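Local coordinates for RNA-directed RNA polymerase (Infectious pancreatic necrosis virus, PDB 3ZED), which catalyses RNA-templated RNA synthesis from ribonucleoside triphosphates and probably occurs both free and covalently attached to the viral genomic RNA, at residues Leu200-Leu205 and Thr698-Lys703. Sequence-based numbering, arbitrary orientation.
With K (potassium ion), chain L.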
loop_
_atom_site.group_PDB
_atom_site.type_symbol
_atom_site.label_atom_id
_atom_site.label_comp_id
_atom_site.label_asym_id
_atom_site.label_seq_id
_atom_site.Cartn_x
_atom_site.Cartn_y
_atom_site.Cartn_z
ATOM N N LEU B 200 -14.243 -8.833 13.179
ATOM C CA LEU B 200 -13.895 -9.478 11.913
ATOM C C LEU B 200 -12.403 -9.288 11.658
ATOM O O LEU B 200 -11.708 -10.251 11.342
ATOM C CB LEU B 200 -14.715 -8.922 10.737
ATOM C CG LEU B 200 -16.225 -9.174 10.721
ATOM C CD1 LEU B 200 -16.901 -8.275 9.705
ATOM C CD2 LEU B 200 -16.560 -10.641 10.424
ATOM N N LEU B 201 -11.898 -8.052 11.873
ATOM C CA LEU B 201 -10.489 -7.702 11.685
ATOM C C LEU B 201 -9.598 -8.438 12.662
ATOM O O LEU B 201 -8.446 -8.666 12.345
ATOM C CB LEU B 201 -10.261 -6.185 11.779
ATOM C CG LEU B 201 -10.845 -5.356 10.636
ATOM C CD1 LEU B 201 -10.979 -3.906 11.028
ATOM C CD2 LEU B 201 -10.029 -5.545 9.328
ATOM N N GLU B 202 -10.119 -8.859 13.825
ATOM C CA GLU B 202 -9.308 -9.647 14.770
ATOM C C GLU B 202 -8.882 -10.964 14.108
ATOM O O GLU B 202 -7.807 -11.486 14.400
ATOM C CB GLU B 202 -10.088 -9.927 16.048
ATOM C CG GLU B 202 -10.118 -8.764 17.028
ATOM C CD GLU B 202 -10.925 -9.011 18.293
ATOM O OE1 GLU B 202 -11.572 -10.078 18.399
ATOM O OE2 GLU B 202 -10.886 -8.145 19.196
ATOM N N GLN B 203 -9.712 -11.454 13.170
ATOM C CA GLN B 203 -9.501 -12.677 12.409
ATOM C C GLN B 203 -8.767 -12.435 11.070
ATOM O O GLN B 203 -7.819 -13.172 10.774
ATOM C CB GLN B 203 -10.842 -13.398 12.134
ATOM C CG GLN B 203 -11.693 -13.718 13.376
ATOM C CD GLN B 203 -10.907 -14.409 14.473
ATOM O OE1 GLN B 203 -10.102 -15.326 14.220
ATOM N NE2 GLN B 203 -11.116 -13.970 15.716
ATOM N N THR B 204 -9.232 -11.453 10.243
ATOM C CA THR B 204 -8.687 -11.179 8.894
ATOM C C THR B 204 -7.432 -10.311 8.936
ATOM O O THR B 204 -6.638 -10.353 7.994
ATOM C CB THR B 204 -9.751 -10.534 8.015
ATOM O OG1 THR B 204 -9.999 -9.213 8.515
ATOM C CG2 THR B 204 -11.054 -11.339 7.988
ATOM N N LEU B 205 -7.259 -9.515 9.993
ATOM C CA LEU B 205 -6.055 -8.694 10.166
ATOM C C LEU B 205 -5.610 -8.733 11.635
ATOM O O LEU B 205 -5.738 -7.728 12.340
ATOM C CB LEU B 205 -6.232 -7.247 9.660
ATOM C CG LEU B 205 -4.941 -6.428 9.511
ATOM C CD1 LEU B 205 -4.239 -6.706 8.197
ATOM C CD2 LEU B 205 -5.234 -4.979 9.607
ATOM N N THR B 698 -4.860 -16.543 16.484
ATOM C CA THR B 698 -4.795 -15.071 16.476
ATOM C C THR B 698 -4.627 -14.493 17.912
ATOM O O THR B 698 -5.078 -15.129 18.868
ATOM C CB THR B 698 -6.048 -14.476 15.812
ATOM O OG1 THR B 698 -7.224 -14.997 16.455
ATOM C CG2 THR B 698 -6.082 -14.690 14.289
ATOM N N PRO B 699 -3.996 -13.303 18.087
ATOM C CA PRO B 699 -3.858 -12.730 19.447
ATOM C C PRO B 699 -5.196 -12.470 20.157
ATOM O O PRO B 699 -5.281 -12.705 21.357
ATOM C CB PRO B 699 -3.115 -11.414 19.201
ATOM C CG PRO B 699 -2.446 -11.583 17.885
ATOM C CD PRO B 699 -3.365 -12.429 17.076
ATOM N N ARG B 700 -6.234 -12.020 19.433
ATOM C CA ARG B 700 -7.564 -11.787 20.007
ATOM C C ARG B 700 -8.539 -12.841 19.491
ATOM O O ARG B 700 -8.402 -13.285 18.343
ATOM C CB ARG B 700 -8.083 -10.374 19.713
ATOM C CG ARG B 700 -7.081 -9.269 19.986
ATOM C CD ARG B 700 -7.414 -8.430 21.205
ATOM N NE ARG B 700 -6.351 -7.458 21.440
ATOM C CZ ARG B 700 -6.308 -6.587 22.444
ATOM N NH1 ARG B 700 -7.289 -6.549 23.346
ATOM N NH2 ARG B 700 -5.281 -5.755 22.560
ATOM N N SER B 701 -9.509 -13.259 20.350
ATOM C CA SER B 701 -10.503 -14.322 20.082
ATOM C C SER B 701 -9.790 -15.520 19.392
ATOM O O SER B 701 -10.109 -15.831 18.237
ATOM C CB SER B 701 -11.669 -13.795 19.245
ATOM O OG SER B 701 -12.290 -12.678 19.860
ATOM N N PRO B 702 -8.751 -16.114 20.053
ATOM C CA PRO B 702 -7.968 -17.173 19.401
ATOM C C PRO B 702 -8.754 -18.414 18.984
ATOM O O PRO B 702 -8.475 -18.974 17.920
ATOM C CB PRO B 702 -6.923 -17.558 20.456
ATOM C CG PRO B 702 -6.902 -16.454 21.441
ATOM C CD PRO B 702 -8.251 -15.841 21.423
ATOM N N LYS B 703 -9.703 -18.856 19.817
ATOM C CA LYS B 703 -10.471 -20.075 19.573
ATOM C C LYS B 703 -11.574 -19.873 18.540
ATOM O O LYS B 703 -12.072 -20.857 17.994
ATOM C CB LYS B 703 -11.066 -20.608 20.887
HETATM K K K L . -8.990 -17.115 15.982
HETATM O O HOH W 1 -6.794 -18.488 15.053
#
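A bend at chi2 (-50°) of Gln-203 places CD so that the amide comes up to the loop 698-703, while Thr-698 holds OG1 between its backbone N and carbonyl carbon (chi1 54°), and the two side chains, crossing at about a right angle, both bind a potassium ion. Gln-203 OE1 lies 2.7 Å and Thr-698 OG1 2.8 Å from the metal. The other branch of the amide, NE2, donates to Ser-701 O at 3.3 Å, nearly in the amide plane; as Ser-701 O is itself a ligand, the hydrogen bond and the metal together fix the rotation of the amide. Thr-698 OG1 also donates to Arg-700 O at 2.8 Å, a bond within the loop. Pro-702 O, Lys-704 O and a water that accepts from Thr-698 N complete six oxygen ligands. Beside the site, Glu-202 CD lies 3.5 Å from Arg-700 CB, but the carboxylate charge is met by salt bridges to Arg-425 and Lys-199; Lys-199 also hydrogen-bonds Ser-701 OG. Thr-698 CG2 rests 3.6 Å from Glu-202 O. The arrangement is a potassium-binding loop, half of the ligands its backbone carbonyls, consistent with a structural ion joining the C-terminal region to helix 194-204 of the polymerase.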